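Local coordinates for protein bacteriophage virulence determinant (Salmonella enterica subsp. enterica serovar Typhimurium str. 14028S, PDB 6GGR) that probably acts as a zinc-dependent effector protease that enters host cells during infection and cleaves NF-kappaB transcription factor subunits, at residues T160-I165 against Y190-L195; A46-S51 against E104-L109; G31-D36 against M92-D97; N21-R26 against D177-N182. All coordinates share one frame; numbering follows the deposited sequence.

Contact 1 of 4, residues T160-I165 against Y190-L195; sequences TTRSFI and YTNIIL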
# COMPACT_ATOMS: atom_id res chain seq x y z
N THR B 160 13.47 -3.76 -5.91
CA THR B 160 13.36 -2.44 -6.52
C THR B 160 12.83 -2.54 -7.95
O THR B 160 11.94 -1.79 -8.34
CB THR B 160 14.73 -1.75 -6.50
OG1 THR B 160 15.20 -1.68 -5.16
CG2 THR B 160 14.65 -0.35 -7.08
N THR B 161 13.37 -3.48 -8.73
CA THR B 161 12.97 -3.58 -10.13
C THR B 161 11.47 -3.82 -10.25
O THR B 161 10.77 -3.06 -10.93
CB THR B 161 13.75 -4.70 -10.81
OG1 THR B 161 15.15 -4.47 -10.64
CG2 THR B 161 13.42 -4.75 -12.31
N ARG B 162 10.95 -4.84 -9.57
CA ARG B 162 9.52 -5.13 -9.64
C ARG B 162 8.69 -3.95 -9.16
O ARG B 162 7.71 -3.57 -9.80
CB ARG B 162 9.18 -6.38 -8.82
CG ARG B 162 7.71 -6.78 -8.93
CD ARG B 162 7.42 -8.15 -8.29
NE ARG B 162 7.93 -9.27 -9.08
CZ ARG B 162 7.30 -9.82 -10.11
NH1 ARG B 162 6.11 -9.37 -10.51
NH2 ARG B 162 7.84 -10.84 -10.76
N SER B 163 9.07 -3.35 -8.03
CA SER B 163 8.29 -2.24 -7.49
C SER B 163 8.29 -1.05 -8.45
O SER B 163 7.25 -0.43 -8.69
CB SER B 163 8.83 -1.83 -6.13
OG SER B 163 8.88 -2.93 -5.24
N PHE B 164 9.46 -0.71 -8.99
CA PHE B 164 9.56 0.41 -9.93
C PHE B 164 8.73 0.14 -11.18
O PHE B 164 7.97 1.01 -11.63
CB PHE B 164 11.02 0.66 -10.28
CG PHE B 164 11.74 1.57 -9.33
CD1 PHE B 164 11.71 1.34 -7.96
CD2 PHE B 164 12.45 2.66 -9.80
CE1 PHE B 164 12.36 2.18 -7.09
CE2 PHE B 164 13.12 3.50 -8.93
CZ PHE B 164 13.07 3.26 -7.57
N ILE B 165 8.87 -1.05 -11.76
CA ILE B 165 8.14 -1.37 -12.99
C ILE B 165 6.64 -1.41 -12.72
O ILE B 165 5.84 -0.94 -13.54
CB ILE B 165 8.65 -2.70 -13.57
CG1 ILE B 165 10.11 -2.58 -14.01
CG2 ILE B 165 7.77 -3.17 -14.73
CD1 ILE B 165 10.37 -1.52 -15.07
N TYR B 190 1.36 -7.49 -16.71
CA TYR B 190 2.37 -6.72 -17.44
C TYR B 190 3.72 -6.78 -16.73
O TYR B 190 4.75 -7.04 -17.35
CB TYR B 190 1.92 -5.27 -17.59
CG TYR B 190 1.10 -4.95 -18.82
CD1 TYR B 190 1.45 -5.44 -20.07
CD2 TYR B 190 -0.03 -4.15 -18.72
CE1 TYR B 190 0.70 -5.14 -21.19
CE2 TYR B 190 -0.79 -3.85 -19.84
CZ TYR B 190 -0.42 -4.34 -21.07
OH TYR B 190 -1.17 -4.04 -22.18
N THR B 191 3.72 -6.51 -15.42
CA THR B 191 4.97 -6.50 -14.67
C THR B 191 5.65 -7.86 -14.73
O THR B 191 6.87 -7.95 -14.95
CB THR B 191 4.71 -6.07 -13.23
OG1 THR B 191 4.12 -4.76 -13.22
CG2 THR B 191 6.00 -6.03 -12.42
N ASN B 192 4.89 -8.95 -14.56
CA ASN B 192 5.47 -10.29 -14.65
C ASN B 192 6.15 -10.49 -16.00
O ASN B 192 7.27 -11.02 -16.06
CB ASN B 192 4.39 -11.35 -14.45
CG ASN B 192 3.95 -11.48 -13.00
OD1 ASN B 192 4.60 -10.98 -12.08
ND2 ASN B 192 2.85 -12.19 -12.79
N ILE B 193 5.48 -10.11 -17.08
CA ILE B 193 6.00 -10.36 -18.43
C ILE B 193 7.25 -9.52 -18.69
O ILE B 193 8.24 -10.01 -19.23
CB ILE B 193 4.92 -10.08 -19.48
CG1 ILE B 193 3.73 -11.02 -19.27
CG2 ILE B 193 5.49 -10.23 -20.89
CD1 ILE B 193 2.49 -10.62 -20.04
N ILE B 194 7.19 -8.23 -18.34
CA ILE B 194 8.32 -7.34 -18.56
C ILE B 194 9.55 -7.85 -17.83
O ILE B 194 10.65 -7.94 -18.40
CB ILE B 194 7.95 -5.91 -18.11
CG1 ILE B 194 6.84 -5.36 -19.01
CG2 ILE B 194 9.17 -4.99 -18.14
CD1 ILE B 194 6.19 -4.10 -18.48
N LEU B 195 9.39 -8.21 -16.55
CA LEU B 195 10.53 -8.67 -15.76
C LEU B 195 11.15 -9.93 -16.35
O LEU B 195 12.38 -10.06 -16.41
CB LEU B 195 10.10 -8.91 -14.32
CG LEU B 195 10.37 -7.75 -13.35
CD1 LEU B 195 9.64 -6.50 -13.78
CD2 LEU B 195 9.96 -8.14 -11.94
O HOH W 1 8.02 -12.18 -13.51
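Segments 160-165 and 190-195, from two helices, run at 131° to each other, and T191 of the latter is the first to meet its partner. Its OG1, beside the backbone N, bonds back to V187 O, which leaves CG2 to face the other helix, 3.8 Å from R162 NH1 and 4.1 Å from I165 CG2. N192 sets out away from 160-165, yet its amide swings back so that OD1 accepts from R162 NH1 at 2.7 Å. The donor lies nearly along the C=O axis and OD1 close to the guanidinium plane, with the amide turned 70° from it, while ND2 bonds R205 O and H18. A water donates to N192 O and accepts weakly from R162 NH2. I194 brings CG2 to 4.1 Å from I165 CG2. L195 then splits its two methyls: CD1 rests on I165 CB at 3.9 Å, and CD2 lies over one guanidinium face, toward its rim. R162 also forms a cation-pi contact with Y149. H166, next after I165 and a zinc ligand of this protein, though no zinc is bound to this chain here, touches T191; helix 64-84 packs on F164 and I165, and helix 86-100 on Y190, I193 and I194.

Contact 2 of 4, residues A46-S51 against E104-L109; sequences AEYLIS and EQRWLL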
# COMPACT_ATOMS: atom_id res chain seq x y z
N ALA B 46 13.67 8.74 -18.80
CA ALA B 46 13.40 9.39 -17.52
C ALA B 46 12.84 10.80 -17.72
O ALA B 46 11.83 11.17 -17.11
CB ALA B 46 14.68 9.44 -16.69
N GLU B 47 13.50 11.59 -18.57
CA GLU B 47 12.99 12.93 -18.88
C GLU B 47 11.60 12.86 -19.50
O GLU B 47 10.76 13.74 -19.27
CB GLU B 47 13.96 13.66 -19.81
CG GLU B 47 15.07 14.41 -19.10
CD GLU B 47 16.14 14.93 -20.05
OE1 GLU B 47 15.82 15.19 -21.23
OE2 GLU B 47 17.30 15.06 -19.61
N TYR B 48 11.34 11.83 -20.30
CA TYR B 48 10.03 11.69 -20.93
C TYR B 48 8.95 11.37 -19.91
O TYR B 48 7.79 11.76 -20.09
CB TYR B 48 10.06 10.60 -22.01
CG TYR B 48 11.03 10.86 -23.15
CD1 TYR B 48 11.63 12.10 -23.33
CD2 TYR B 48 11.33 9.85 -24.06
CE1 TYR B 48 12.51 12.33 -24.37
CE2 TYR B 48 12.21 10.07 -25.11
CZ TYR B 48 12.79 11.31 -25.26
OH TYR B 48 13.66 11.55 -26.30
N LEU B 49 9.30 10.66 -18.83
CA LEU B 49 8.31 10.25 -17.84
C LEU B 49 8.18 11.25 -16.69
O LEU B 49 7.08 11.46 -16.19
CB LEU B 49 8.67 8.87 -17.29
CG LEU B 49 7.68 8.23 -16.30
CD1 LEU B 49 6.46 7.67 -17.03
CD2 LEU B 49 8.36 7.15 -15.48
N ILE B 50 9.29 11.86 -16.27
CA ILE B 50 9.34 12.66 -15.05
C ILE B 50 9.61 14.12 -15.42
O ILE B 50 10.54 14.42 -16.17
CB ILE B 50 10.42 12.14 -14.09
CG1 ILE B 50 10.22 10.64 -13.81
CG2 ILE B 50 10.41 12.94 -12.79
CD1 ILE B 50 8.83 10.27 -13.31
N SER B 51 8.80 15.02 -14.86
CA SER B 51 9.03 16.45 -15.01
C SER B 51 9.87 17.01 -13.88
O SER B 51 10.87 17.71 -14.12
CB SER B 51 7.69 17.21 -15.07
OG SER B 51 7.03 17.16 -13.83
N GLU B 104 4.53 19.13 -20.66
CA GLU B 104 3.62 19.50 -19.58
C GLU B 104 2.57 18.43 -19.31
O GLU B 104 1.54 18.72 -18.69
CB GLU B 104 2.96 20.84 -19.89
CG GLU B 104 3.85 22.05 -19.57
CD GLU B 104 3.93 22.33 -18.08
OE1 GLU B 104 3.12 21.77 -17.32
OE2 GLU B 104 4.81 23.12 -17.68
N GLN B 105 2.79 17.25 -19.86
CA GLN B 105 1.98 16.08 -19.51
C GLN B 105 2.77 14.98 -18.67
O GLN B 105 2.28 13.88 -18.57
CB GLN B 105 1.20 15.48 -20.72
CG GLN B 105 0.07 16.33 -21.29
CD GLN B 105 -0.92 15.53 -22.24
OE1 GLN B 105 -1.87 14.92 -21.78
NE2 GLN B 105 -0.64 15.48 -23.54
N ARG B 106 3.95 15.33 -18.20
CA ARG B 106 4.84 14.40 -17.46
C ARG B 106 4.41 14.20 -15.96
O ARG B 106 3.52 14.88 -15.49
CB ARG B 106 6.33 14.72 -17.58
CG ARG B 106 6.71 15.58 -18.76
CD ARG B 106 7.01 14.81 -20.03
NE ARG B 106 8.26 15.24 -20.64
CZ ARG B 106 8.60 15.04 -21.90
NH1 ARG B 106 7.81 14.41 -22.74
NH2 ARG B 106 9.76 15.46 -22.31
N TRP B 107 5.05 13.26 -15.26
CA TRP B 107 4.61 12.87 -13.89
C TRP B 107 5.55 13.45 -12.87
O TRP B 107 6.69 13.69 -13.15
CB TRP B 107 4.54 11.32 -13.70
CG TRP B 107 3.55 10.64 -14.57
CD1 TRP B 107 3.63 10.47 -15.89
CD2 TRP B 107 2.34 10.01 -14.16
NE1 TRP B 107 2.55 9.80 -16.34
CE2 TRP B 107 1.74 9.50 -15.30
CE3 TRP B 107 1.71 9.84 -12.93
CZ2 TRP B 107 0.55 8.85 -15.25
CZ3 TRP B 107 0.55 9.20 -12.89
CH2 TRP B 107 -0.03 8.71 -14.03
N LEU B 108 5.00 13.73 -11.70
CA LEU B 108 5.83 14.12 -10.57
C LEU B 108 6.41 12.88 -9.91
O LEU B 108 5.71 11.88 -9.70
CB LEU B 108 5.01 14.91 -9.55
CG LEU B 108 4.57 16.32 -9.94
CD1 LEU B 108 3.61 16.90 -8.90
CD2 LEU B 108 5.78 17.23 -10.11
N LEU B 109 7.70 12.93 -9.59
CA LEU B 109 8.36 11.83 -8.90
C LEU B 109 8.32 12.10 -7.40
O LEU B 109 9.04 12.96 -6.89
CB LEU B 109 9.79 11.67 -9.40
CG LEU B 109 10.62 10.59 -8.68
CD1 LEU B 109 9.95 9.23 -8.81
CD2 LEU B 109 12.04 10.54 -9.22
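E47 contributes its carbonyl rather than its side chain: E47 O lies 3.2 Å from R106 NE, but the angle is too poor for a hydrogen bond. Y48 supplies the platform for the arginine, whose guanidinium has Y48 CA centred over one face, 3.8 Å above its plane. Bends at chi2 and chi3 lay the R106 chain across the end of helix 45-49, with CD near Y48 O and the charged end running alongside the tyrosine ring in the same direction. Set against these helix-end carbonyls, the positive group is probably stabilised electrostatically. L49 is the last helical residue, and its O accepts from W107 N at 2.9 Å, in the carbonyl plane. With CG anti to the backbone N (chi1 -176°), its CD1 turns to the indole and reaches W107 CD1 at 4.1 Å. I50 leaves the helix and pairs with W107 in a parallel bridge, both side chains on the same face of the sheet; I50 CG2 packs on L109 CB at 3.7 Å. S51 completes the bridge, its N donating to W107 O at 3.0 Å, while its CB rests against R106 CB. Strand 107-111 also bonds to strand 132-135 on its other side, so 50-51 pairs in parallel along the edge of 107-111 away from 132-135. With helices 64-84 and 86-100 between a very short first strand and 107-111, the connection resembles a beta-alpha-beta crossover.

Contact 3 of 4, residues G31-D36 against M92-D97; sequences GLATDD and MNYAYD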
# COMPACT_ATOMS: atom_id res chain seq x y z
N GLY B 31 -4.45 -4.34 -27.56
CA GLY B 31 -5.10 -3.93 -28.80
C GLY B 31 -4.80 -2.50 -29.18
O GLY B 31 -5.00 -2.12 -30.34
N LEU B 32 -4.32 -1.69 -28.24
CA LEU B 32 -4.00 -0.30 -28.48
C LEU B 32 -2.51 -0.01 -28.47
O LEU B 32 -2.03 0.79 -29.29
CB LEU B 32 -4.70 0.56 -27.42
CG LEU B 32 -6.17 0.29 -27.08
CD1 LEU B 32 -6.66 1.34 -26.08
CD2 LEU B 32 -7.05 0.28 -28.32
N ALA B 33 -1.74 -0.64 -27.58
CA ALA B 33 -0.28 -0.54 -27.56
C ALA B 33 0.29 -1.66 -28.41
O ALA B 33 0.43 -2.80 -27.94
CB ALA B 33 0.26 -0.62 -26.13
N THR B 34 0.64 -1.36 -29.66
CA THR B 34 1.13 -2.37 -30.58
C THR B 34 2.53 -2.09 -31.13
O THR B 34 3.09 -2.97 -31.80
CB THR B 34 0.17 -2.54 -31.77
OG1 THR B 34 -0.22 -1.26 -32.28
CG2 THR B 34 -1.08 -3.32 -31.33
N ASP B 35 3.10 -0.92 -30.86
CA ASP B 35 4.41 -0.56 -31.42
C ASP B 35 5.49 -1.00 -30.44
O ASP B 35 5.82 -0.29 -29.49
CB ASP B 35 4.47 0.94 -31.69
CG ASP B 35 5.76 1.35 -32.38
OD1 ASP B 35 6.66 0.50 -32.52
OD2 ASP B 35 5.86 2.53 -32.79
N ASP B 36 6.07 -2.18 -30.68
CA ASP B 36 7.12 -2.72 -29.83
C ASP B 36 8.52 -2.36 -30.31
O ASP B 36 9.50 -2.96 -29.85
CB ASP B 36 6.98 -4.24 -29.71
CG ASP B 36 7.19 -4.96 -31.03
OD1 ASP B 36 7.54 -4.31 -32.04
OD2 ASP B 36 7.01 -6.20 -31.07
N MET B 92 5.53 1.90 -23.20
CA MET B 92 6.25 3.18 -23.22
C MET B 92 6.00 3.94 -24.51
O MET B 92 5.70 5.14 -24.50
CB MET B 92 7.74 2.93 -23.02
CG MET B 92 8.58 4.20 -22.99
SD MET B 92 8.20 5.22 -21.55
CE MET B 92 8.78 6.82 -22.11
N ASN B 93 6.13 3.25 -25.65
CA ASN B 93 5.93 3.91 -26.94
C ASN B 93 4.54 4.52 -27.02
O ASN B 93 4.39 5.71 -27.34
CB ASN B 93 6.13 2.91 -28.08
CG ASN B 93 7.59 2.61 -28.36
OD1 ASN B 93 8.48 3.37 -27.98
ND2 ASN B 93 7.85 1.50 -29.06
N TYR B 94 3.51 3.72 -26.75
CA TYR B 94 2.14 4.24 -26.75
C TYR B 94 2.03 5.46 -25.85
O TYR B 94 1.58 6.53 -26.27
CB TYR B 94 1.18 3.14 -26.31
CG TYR B 94 -0.31 3.44 -26.47
CD1 TYR B 94 -0.79 4.73 -26.69
CD2 TYR B 94 -1.23 2.42 -26.39
CE1 TYR B 94 -2.15 4.95 -26.82
CE2 TYR B 94 -2.55 2.65 -26.51
CZ TYR B 94 -3.02 3.91 -26.73
OH TYR B 94 -4.37 4.12 -26.86
N ALA B 95 2.47 5.33 -24.59
CA ALA B 95 2.37 6.44 -23.66
C ALA B 95 3.10 7.68 -24.18
O ALA B 95 2.65 8.81 -23.96
CB ALA B 95 2.92 6.03 -22.30
N TYR B 96 4.23 7.48 -24.85
CA TYR B 96 4.95 8.63 -25.40
C TYR B 96 4.10 9.38 -26.42
O TYR B 96 4.05 10.61 -26.41
CB TYR B 96 6.27 8.19 -26.05
CG TYR B 96 7.11 9.35 -26.53
CD1 TYR B 96 7.98 10.01 -25.67
CD2 TYR B 96 7.01 9.81 -27.84
CE1 TYR B 96 8.74 11.08 -26.11
CE2 TYR B 96 7.77 10.88 -28.28
CZ TYR B 96 8.63 11.51 -27.41
OH TYR B 96 9.39 12.58 -27.85
N ASP B 97 3.42 8.64 -27.30
CA ASP B 97 2.62 9.28 -28.35
C ASP B 97 1.45 10.07 -27.76
O ASP B 97 1.08 11.12 -28.29
CB ASP B 97 2.11 8.24 -29.34
CG ASP B 97 3.23 7.56 -30.10
OD1 ASP B 97 4.27 8.20 -30.35
OD2 ASP B 97 3.07 6.37 -30.47
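One hydrogen bond links the irregular loop segment 31-36 directly to 92-97. N93 ND2 donates to D35 O at 2.7 Å, and the bond is nearly straight at 166°. The oxygen lies close to the plane of the N93 amide, but the donor stands well above the plane of the accepting carbonyl. ND2 also bonds K37 O, and OD1 takes a bond from Y82 OH, so both ends of this buried amide are engaged and its rotation is fixed.

Charge reaches the two segments through R39, which belongs to neither. R39 NE pairs with D35 OD2 and R39 NH1 with D97 OD2, each as a salt bridge to that outside arginine; the two carboxylate oxygens stay 5.3 Å apart, a repulsion that R39 probably offsets. D35 OD1 accepts from K37 N, two residues on, closing an Asx turn.

Apolar contact centres on Y94. With CG anti to the backbone N (chi1 -170°), the ring swings out from the helix to meet the loop. A33 CB approaches the ring edge in its plane, 3.4 Å from Y94 CD2. L32 runs alongside the ring in the same direction, and its CD1 comes within 3.7 Å of Y94 OH.

R90 and R89 of the same helix bind the carbonyls of A33 and D36. The contact is thus a case of an irregular connection, between helix 24-30 and helix 45-49, held to a helix flank by side-chain to backbone bonds, away from the zinc ligands.

Contact 4 of 4, residues N21-R26 against D177-N182; sequences NPSQLR and DKEDSN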
# COMPACT_ATOMS: atom_id res chain seq x y z
N ASN B 21 -6.89 -18.44 -17.62
CA ASN B 21 -7.50 -17.23 -17.07
C ASN B 21 -6.49 -16.09 -17.12
O ASN B 21 -6.01 -15.63 -16.08
CB ASN B 21 -7.98 -17.43 -15.63
CG ASN B 21 -8.63 -16.18 -15.07
OD1 ASN B 21 -9.04 -15.29 -15.81
ND2 ASN B 21 -8.71 -16.10 -13.74
N PRO B 22 -6.14 -15.61 -18.31
CA PRO B 22 -5.32 -14.41 -18.41
C PRO B 22 -6.16 -13.17 -18.11
O PRO B 22 -7.38 -13.18 -18.21
CB PRO B 22 -4.85 -14.43 -19.86
CG PRO B 22 -5.98 -15.06 -20.58
CD PRO B 22 -6.59 -16.07 -19.63
N SER B 23 -5.46 -12.10 -17.75
CA SER B 23 -6.15 -10.83 -17.58
C SER B 23 -6.82 -10.44 -18.88
O SER B 23 -6.23 -10.54 -19.96
CB SER B 23 -5.17 -9.75 -17.14
OG SER B 23 -5.78 -8.47 -17.16
N GLN B 24 -8.08 -10.00 -18.79
CA GLN B 24 -8.79 -9.54 -19.97
C GLN B 24 -8.61 -8.04 -20.22
O GLN B 24 -8.85 -7.58 -21.34
CB GLN B 24 -10.29 -9.86 -19.85
CG GLN B 24 -10.60 -11.35 -19.88
CD GLN B 24 -10.24 -12.01 -21.20
OE1 GLN B 24 -10.32 -11.39 -22.26
NE2 GLN B 24 -9.81 -13.27 -21.14
N LEU B 25 -8.17 -7.28 -19.22
CA LEU B 25 -7.95 -5.85 -19.39
C LEU B 25 -6.61 -5.56 -20.06
O LEU B 25 -6.52 -4.66 -20.90
CB LEU B 25 -8.01 -5.15 -18.03
CG LEU B 25 -9.41 -5.06 -17.41
CD1 LEU B 25 -9.30 -4.78 -15.92
CD2 LEU B 25 -10.22 -3.98 -18.10
N ARG B 26 -5.56 -6.30 -19.69
CA ARG B 26 -4.29 -6.19 -20.39
C ARG B 26 -4.45 -6.58 -21.86
O ARG B 26 -3.98 -5.87 -22.76
CB ARG B 26 -3.24 -7.07 -19.71
CG ARG B 26 -2.07 -7.49 -20.60
CD ARG B 26 -1.03 -8.30 -19.84
NE ARG B 26 -1.48 -9.68 -19.61
CZ ARG B 26 -1.42 -10.65 -20.50
NH1 ARG B 26 -0.92 -10.42 -21.71
NH2 ARG B 26 -1.85 -11.87 -20.20
N ASP B 177 -5.10 -2.25 -10.39
CA ASP B 177 -4.90 -3.66 -10.09
C ASP B 177 -6.22 -4.40 -9.96
O ASP B 177 -6.27 -5.62 -10.20
CB ASP B 177 -4.08 -3.80 -8.80
CG ASP B 177 -2.64 -3.36 -8.97
OD1 ASP B 177 -1.92 -4.01 -9.75
OD2 ASP B 177 -2.24 -2.37 -8.33
N LYS B 178 -7.29 -3.70 -9.61
CA LYS B 178 -8.61 -4.31 -9.42
C LYS B 178 -9.16 -4.76 -10.76
O LYS B 178 -9.55 -3.93 -11.60
CB LYS B 178 -9.56 -3.31 -8.76
CG LYS B 178 -9.17 -2.89 -7.36
CD LYS B 178 -9.48 -3.98 -6.35
CE LYS B 178 -8.78 -3.72 -5.03
NZ LYS B 178 -9.10 -4.76 -4.01
N GLU B 179 -9.22 -6.07 -10.98
CA GLU B 179 -9.92 -6.64 -12.13
C GLU B 179 -10.88 -7.70 -11.62
O GLU B 179 -10.46 -8.72 -11.06
CB GLU B 179 -8.95 -7.24 -13.15
CG GLU B 179 -9.67 -7.81 -14.36
CD GLU B 179 -8.74 -8.41 -15.39
OE1 GLU B 179 -7.51 -8.46 -15.15
OE2 GLU B 179 -9.24 -8.83 -16.46
N ASP B 180 -12.17 -7.45 -11.82
CA ASP B 180 -13.20 -8.47 -11.63
C ASP B 180 -12.79 -9.80 -12.24
O ASP B 180 -12.47 -9.88 -13.43
CB ASP B 180 -14.51 -7.97 -12.25
CG ASP B 180 -15.13 -6.85 -11.46
OD1 ASP B 180 -14.72 -6.64 -10.30
OD2 ASP B 180 -16.04 -6.19 -12.00
N SER B 181 -12.81 -10.85 -11.42
CA SER B 181 -12.64 -12.23 -11.86
C SER B 181 -11.23 -12.54 -12.36
O SER B 181 -11.04 -13.54 -13.06
CB SER B 181 -13.65 -12.61 -12.95
OG SER B 181 -13.24 -12.10 -14.21
N ASN B 182 -10.24 -11.70 -12.06
CA ASN B 182 -8.84 -12.04 -12.33
C ASN B 182 -8.04 -11.83 -11.05
O ASN B 182 -8.10 -10.73 -10.47
CB ASN B 182 -8.26 -11.20 -13.47
CG ASN B 182 -6.89 -11.69 -13.93
OD1 ASN B 182 -5.86 -11.25 -13.41
ND2 ASN B 182 -6.87 -12.61 -14.88
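The carboxylate of E179 grips the start of helix 24-30 with both oxygens. S23 OG donates to E179 OE1 at 2.7 Å and Q24 N to E179 OE2 at 2.9 Å, each through a syn lone pair; L25 N adds a weak bond to E179 OE2 at 3.3 Å. E179 CG lies anti to its backbone N (chi1 -179°), and a chain extended beyond it carries the acid straight into this site, where the positive end of the helix dipole would help keep it ionised. S23 is the N-cap residue, its OG accepting weak bonds from L25 N and R26 N, so S23 OG and the E179 carboxylate, from far along the chain, share the amides at the helix start. E179 also opens a type II beta turn that ends at N182. The turn follows D177, a zinc ligand of this protein; with no zinc in this chain, its OD2 bonds H170, and its N bonds an acidic side chain of another protein chain. N182 OD1 accepts from R184 N and G185 N, which orients the amide so that ND2 faces S23 N at 3.2 Å; both are donors and no bond forms. E189 takes that S23 N-H and the R26 guanidinium as well. L25 and E179 meet tip to tip, CD1 of L25 lying 3.4 Å from E179 CG. At the margin the N21 amide crosses that of N182 obliquely, its ND2 at 3.5 Å from S181 O.

Overall arrangement
From the N terminus, 21-26 opens contact 4, the longest closure, which waits until 177-182 for its partner. Within that span 31-36 opens contact 3 and 46-51 opens contact 2; helix 86-100 closes the former and 104-109 the latter, so the two cross, and both are nested inside contact 4. They touch where Y48 packs on Y96 and M92, tying helix 45-49 to helix 86-100. Contact 1 opens at 160-165, before contact 4 closes, and ends at 190-195, so these two also cross. R26 packs against Y190 and I193, joining helix 24-30 to helix 186-197 beside the zinc-ligand helix; contacts 2 and 4 lie on opposite sides of the chain's centre.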